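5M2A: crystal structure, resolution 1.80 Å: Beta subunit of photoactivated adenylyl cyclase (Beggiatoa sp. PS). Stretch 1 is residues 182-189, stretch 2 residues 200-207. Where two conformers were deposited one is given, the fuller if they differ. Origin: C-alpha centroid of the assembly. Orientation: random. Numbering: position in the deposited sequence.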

ATOM      1  N   ARG A 182       3.203 -10.332 -14.315  1.00 15.96           N
ATOM      2  CA  ARG A 182       2.174 -10.688 -15.286  1.00 15.25           C
ATOM      3  C   ARG A 182       0.948 -11.241 -14.579  1.00 15.01           C
ATOM      4  O   ARG A 182      -0.191 -10.884 -14.902  1.00 18.00           O
ATOM      5  N   TYR A 183       1.183 -12.112 -13.601  1.00 15.93           N
ATOM      6  CA  TYR A 183       0.112 -12.661 -12.775  1.00 16.36           C
ATOM      7  C   TYR A 183      -0.649 -11.556 -12.053  1.00 18.08           C
ATOM      8  O   TYR A 183      -1.884 -11.500 -12.095  1.00 17.13           O
ATOM      9  N   PHE A 184       0.077 -10.653 -11.387  1.00 14.59           N
ATOM     10  CA  PHE A 184      -0.589  -9.521 -10.737  1.00 17.12           C
ATOM     11  C   PHE A 184      -1.366  -8.661 -11.728  1.00 17.78           C
ATOM     12  O   PHE A 184      -2.479  -8.211 -11.424  1.00 18.25           O
ATOM     13  N   SER A 185      -0.772  -8.365 -12.895  1.00 17.03           N
ATOM     14  CA  SER A 185      -1.459  -7.541 -13.884  0.70 17.57           C
ATOM     15  C   SER A 185      -2.783  -8.167 -14.296  1.00 19.34           C
ATOM     16  O   SER A 185      -3.804  -7.476 -14.400  1.00 19.93           O
ATOM     17  N   ILE A 186      -2.782  -9.475 -14.535  1.00 17.60           N
ATOM     18  CA  ILE A 186      -3.995 -10.166 -14.960  1.00 15.32           C
ATOM     19  C   ILE A 186      -5.033 -10.144 -13.851  1.00 15.43           C
ATOM     20  O   ILE A 186      -6.198  -9.814 -14.077  1.00 15.82           O
ATOM     21  N   CYS A 187      -4.623 -10.504 -12.636  1.00 18.08           N
ATOM     22  CA  CYS A 187      -5.574 -10.540 -11.530  1.00 18.09           C
ATOM     23  C   CYS A 187      -6.171  -9.170 -11.281  1.00 15.25           C
ATOM     24  O   CYS A 187      -7.392  -9.024 -11.164  1.00 15.92           O
ATOM     25  N   THR A 188      -5.325  -8.146 -11.206  1.00 16.32           N
ATOM     26  CA  THR A 188      -5.820  -6.807 -10.896  1.00 20.01           C
ATOM     27  C   THR A 188      -6.792  -6.304 -11.959  1.00 20.99           C
ATOM     28  O   THR A 188      -7.835  -5.706 -11.642  1.00 19.41           O
ATOM     29  N   ARG A 189      -6.456  -6.503 -13.235  1.00 18.16           N
ATOM     30  CA  ARG A 189      -7.338  -6.040 -14.300  1.00 19.51           C
ATOM     31  C   ARG A 189      -8.718  -6.670 -14.182  1.00 16.95           C
ATOM     32  O   ARG A 189      -9.742  -5.980 -14.269  1.00 18.85           O
ATOM     33  N   LYS A 200      -4.207  -5.645  -1.378  1.00 18.61           N
ATOM     34  CA  LYS A 200      -2.750  -5.659  -1.331  1.00 17.74           C
ATOM     35  C   LYS A 200      -2.252  -6.925  -2.005  1.00 17.56           C
ATOM     36  O   LYS A 200      -3.015  -7.870  -2.227  1.00 20.66           O
ATOM     37  N   PHE A 201      -0.956  -6.926  -2.318  1.00 18.93           N
ATOM     38  CA  PHE A 201      -0.200  -8.117  -2.690  1.00 19.57           C
ATOM     39  C   PHE A 201       0.610  -8.581  -1.483  1.00 24.33           C
ATOM     40  O   PHE A 201       1.265  -7.773  -0.818  1.00 22.32           O
ATOM     41  N   ILE A 202       0.544  -9.878  -1.185  1.00 18.38           N
ATOM     42  CA  ILE A 202       1.316 -10.484  -0.101  1.00 20.00           C
ATOM     43  C   ILE A 202       2.121 -11.631  -0.704  1.00 21.56           C
ATOM     44  O   ILE A 202       1.564 -12.691  -1.014  1.00 20.52           O
ATOM     45  N   GLY A 203       3.421 -11.433  -0.871  1.00 21.45           N
ATOM     46  CA  GLY A 203       4.168 -12.435  -1.614  1.00 23.32           C
ATOM     47  C   GLY A 203       3.600 -12.539  -3.015  1.00 28.86           C
ATOM     48  O   GLY A 203       3.371 -11.535  -3.697  1.00 22.52           O
ATOM     49  N   ASP A 204       3.334 -13.766  -3.451  1.00 20.56           N
ATOM     50  CA  ASP A 204       2.717 -13.998  -4.749  1.00 19.24           C
ATOM     51  C   ASP A 204       1.200 -13.996  -4.677  1.00 20.03           C
ATOM     52  O   ASP A 204       0.546 -14.340  -5.663  1.00 20.28           O
ATOM     53  N   CYS A 205       0.633 -13.605  -3.542  1.00 20.95           N
ATOM     54  CA  CYS A 205      -0.804 -13.676  -3.309  0.63 20.50           C
ATOM     55  C   CYS A 205      -1.468 -12.336  -3.593  1.00 22.63           C
ATOM     56  O   CYS A 205      -0.954 -11.283  -3.206  1.00 20.59           O
ATOM     57  N   VAL A 206      -2.627 -12.383  -4.249  1.00 17.78           N
ATOM     58  CA  VAL A 206      -3.459 -11.207  -4.488  1.00 14.58           C
ATOM     59  C   VAL A 206      -4.628 -11.279  -3.515  1.00 19.07           C
ATOM     60  O   VAL A 206      -5.345 -12.287  -3.465  1.00 18.54           O
ATOM     61  N   MET A 207      -4.822 -10.217  -2.740  1.00 19.38           N
ATOM     62  CA  MET A 207      -5.944 -10.121  -1.821  1.00 21.09           C
ATOM     63  C   MET A 207      -6.905  -9.048  -2.309  1.00 19.00           C
ATOM     64  O   MET A 207      -6.483  -7.934  -2.626  1.00 19.89           O
TER

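Which side chains fill the gap between the helix and the hairpin? Phe184 dominates: its CA-to-CB bond points sideways, but with chi1 at -73° (m) its ring reaches the hairpin. Phe201 and Val206 point toward the helix, and Cys187 points toward the hairpin.

How do the two phenylalanines meet? Phe201, also m at chi1 (-55°), lays its ring against one face of Phe184 in a face-to-face stack, with centroids 4.0 Å apart and planes at 19°. Thr188 OG1 lies at the edge of the Phe201 ring, 3.6 Å from Phe201 CZ. Its m rotamer turns that hydroxyl back to the helix, where Thr188 OG1 donates a hydrogen bond to Phe184 O at 2.9 Å.

What does Val206 touch? Its t rotamer brings Val206 CG2 within 3.5 Å of Phe184 CD1, 3.9 Å of Cys187 CB and 4.0 Å of Tyr183 CE2, so one methyl meets three helix residues.

How does the turn receive the aromatic rings? No hydrogen bond crosses the contact. The type II' turn from Ile202 to Cys205 sets Gly203 O at the edge of the Phe184 ring, 3.2 Å from Phe184 CZ. Tyr183, t at chi1, brings CE2 to 3.4 Å from Asp204 O, a buried carbonyl oxygen without a hydrogen-bonding partner; its hydroxyl is satisfied elsewhere in the structure.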

ATOM      1  CB  ARG A 182       2.721 -11.709 -16.286  1.00 19.27           C
ATOM      2  CG  ARG A 182       1.748 -12.033 -17.418  1.00 16.42           C
ATOM      3  CD  ARG A 182       1.405 -10.791 -18.242  1.00 20.06           C
ATOM      4  NE  ARG A 182       0.605 -11.126 -19.425  1.00 25.61           N
ATOM      5  CZ  ARG A 182       1.127 -11.535 -20.576  1.00 25.58           C
ATOM      6  NH1 ARG A 182       2.444 -11.670 -20.692  1.00 21.20           N
ATOM      7  NH2 ARG A 182       0.339 -11.820 -21.611  1.00 27.42           N
ATOM      8  CB  TYR A 183       0.720 -13.649 -11.780  1.00 15.72           C
ATOM      9  CG  TYR A 183      -0.286 -14.224 -10.840  1.00 15.70           C
ATOM     10  CD1 TYR A 183      -1.250 -15.113 -11.302  1.00 14.91           C
ATOM     11  CD2 TYR A 183      -0.274 -13.888  -9.501  1.00 16.83           C
ATOM     12  CE1 TYR A 183      -2.186 -15.643 -10.444  1.00 19.07           C
ATOM     13  CE2 TYR A 183      -1.207 -14.424  -8.621  1.00 21.05           C
ATOM     14  CZ  TYR A 183      -2.159 -15.292  -9.108  1.00 21.91           C
ATOM     15  OH  TYR A 183      -3.080 -15.822  -8.254  1.00 22.76           O
ATOM     16  CB  PHE A 184       0.443  -8.665 -10.002  1.00 15.22           C
ATOM     17  CG  PHE A 184       0.977  -9.287  -8.751  1.00 15.96           C
ATOM     18  CD1 PHE A 184       0.391 -10.427  -8.195  1.00 18.34           C
ATOM     19  CD2 PHE A 184       2.069  -8.717  -8.103  1.00 15.78           C
ATOM     20  CE1 PHE A 184       0.900 -10.988  -7.013  1.00 18.79           C
ATOM     21  CE2 PHE A 184       2.580  -9.263  -6.942  1.00 19.42           C
ATOM     22  CZ  PHE A 184       1.996 -10.410  -6.389  1.00 17.80           C
ATOM     23  CB  SER A 185      -0.561  -7.336 -15.108  0.70 17.90           C
ATOM     24  OG  SER A 185      -1.175  -6.479 -16.060  0.70 23.74           O
ATOM     25  CB  ILE A 186      -3.659 -11.611 -15.369  1.00 15.87           C
ATOM     26  CG1 ILE A 186      -2.889 -11.619 -16.688  1.00 22.43           C
ATOM     27  CG2 ILE A 186      -4.940 -12.469 -15.477  1.00 17.28           C
ATOM     28  CD1 ILE A 186      -2.212 -12.963 -16.985  1.00 21.06           C
ATOM     29  CB  CYS A 187      -4.903 -11.066 -10.269  1.00 19.75           C
ATOM     30  SG  CYS A 187      -4.434 -12.826 -10.341  1.00 18.40           S
ATOM     31  CB  THR A 188      -4.637  -5.851 -10.760  1.00 19.11           C
ATOM     32  OG1 THR A 188      -3.804  -6.298  -9.700  1.00 18.32           O
ATOM     33  CG2 THR A 188      -5.123  -4.435 -10.443  1.00 18.63           C
ATOM     34  CB  ARG A 189      -6.722  -6.335 -15.673  1.00 18.18           C
ATOM     35  CG  ARG A 189      -7.663  -6.042 -16.831  1.00 23.72           C
ATOM     36  CD  ARG A 189      -6.987  -6.195 -18.190  1.00 28.15           C
ATOM     37  NE  ARG A 189      -6.076  -7.334 -18.236  1.00 23.63           N
ATOM     38  CZ  ARG A 189      -6.445  -8.582 -18.516  1.00 33.62           C
ATOM     39  NH1 ARG A 189      -7.726  -8.874 -18.764  1.00 26.53           N
ATOM     40  NH2 ARG A 189      -5.530  -9.547 -18.539  1.00 31.23           N
ATOM     41  CB  LYS A 200      -2.226  -5.592   0.113  1.00 27.74           C
ATOM     42  CG  LYS A 200      -2.693  -6.749   0.984  1.00 23.69           C
ATOM     43  CD  LYS A 200      -2.446  -6.467   2.477  1.00 27.87           C
ATOM     44  CE  LYS A 200      -3.417  -5.421   3.006  1.00 38.22           C
ATOM     45  NZ  LYS A 200      -3.154  -5.038   4.410  1.00 33.32           N
ATOM     46  CB  PHE A 201       0.751  -7.838  -3.860  1.00 16.79           C
ATOM     47  CG  PHE A 201       0.088  -7.266  -5.074  1.00 17.55           C
ATOM     48  CD1 PHE A 201      -1.212  -7.595  -5.399  1.00 19.36           C
ATOM     49  CD2 PHE A 201       0.772  -6.376  -5.894  1.00 15.00           C
ATOM     50  CE1 PHE A 201      -1.824  -7.059  -6.531  1.00 19.27           C
ATOM     51  CE2 PHE A 201       0.169  -5.839  -7.010  1.00 17.22           C
ATOM     52  CZ  PHE A 201      -1.126  -6.178  -7.332  1.00 21.10           C
ATOM     53  CB  ILE A 202       0.416 -10.992   1.035  1.00 29.46           C
ATOM     54  CG1 ILE A 202      -0.550  -9.901   1.477  1.00 28.45           C
ATOM     55  CG2 ILE A 202       1.255 -11.462   2.214  1.00 33.97           C
ATOM     56  CD1 ILE A 202      -1.826 -10.445   2.051  1.00 31.89           C
ATOM     57  CB  ASP A 204       3.188 -15.334  -5.337  1.00 20.14           C
ATOM     58  CG  ASP A 204       2.819 -16.522  -4.453  1.00 27.23           C
ATOM     59  OD1 ASP A 204       3.108 -16.468  -3.243  1.00 30.37           O
ATOM     60  OD2 ASP A 204       2.221 -17.500  -4.960  1.00 27.38           O
ATOM     61  CB  CYS A 205      -1.122 -14.080  -1.861  0.63 22.97           C
ATOM     62  SG  CYS A 205      -0.583 -15.716  -1.326  0.63 38.05           S
ATOM     63  CB  VAL A 206      -3.975 -11.136  -5.934  1.00 17.66           C
ATOM     64  CG1 VAL A 206      -4.884  -9.907  -6.109  1.00 22.09           C
ATOM     65  CG2 VAL A 206      -2.818 -11.122  -6.928  1.00 17.07           C
ATOM     66  CB  MET A 207      -5.468  -9.784  -0.409  1.00 20.36           C
ATOM     67  CG  MET A 207      -6.609  -9.606   0.588  1.00 21.44           C
ATOM     68  SD  MET A 207      -5.979  -9.082   2.207  1.00 26.37           S
ATOM     69  CE  MET A 207      -7.494  -9.006   3.172  1.00 23.68           C
TER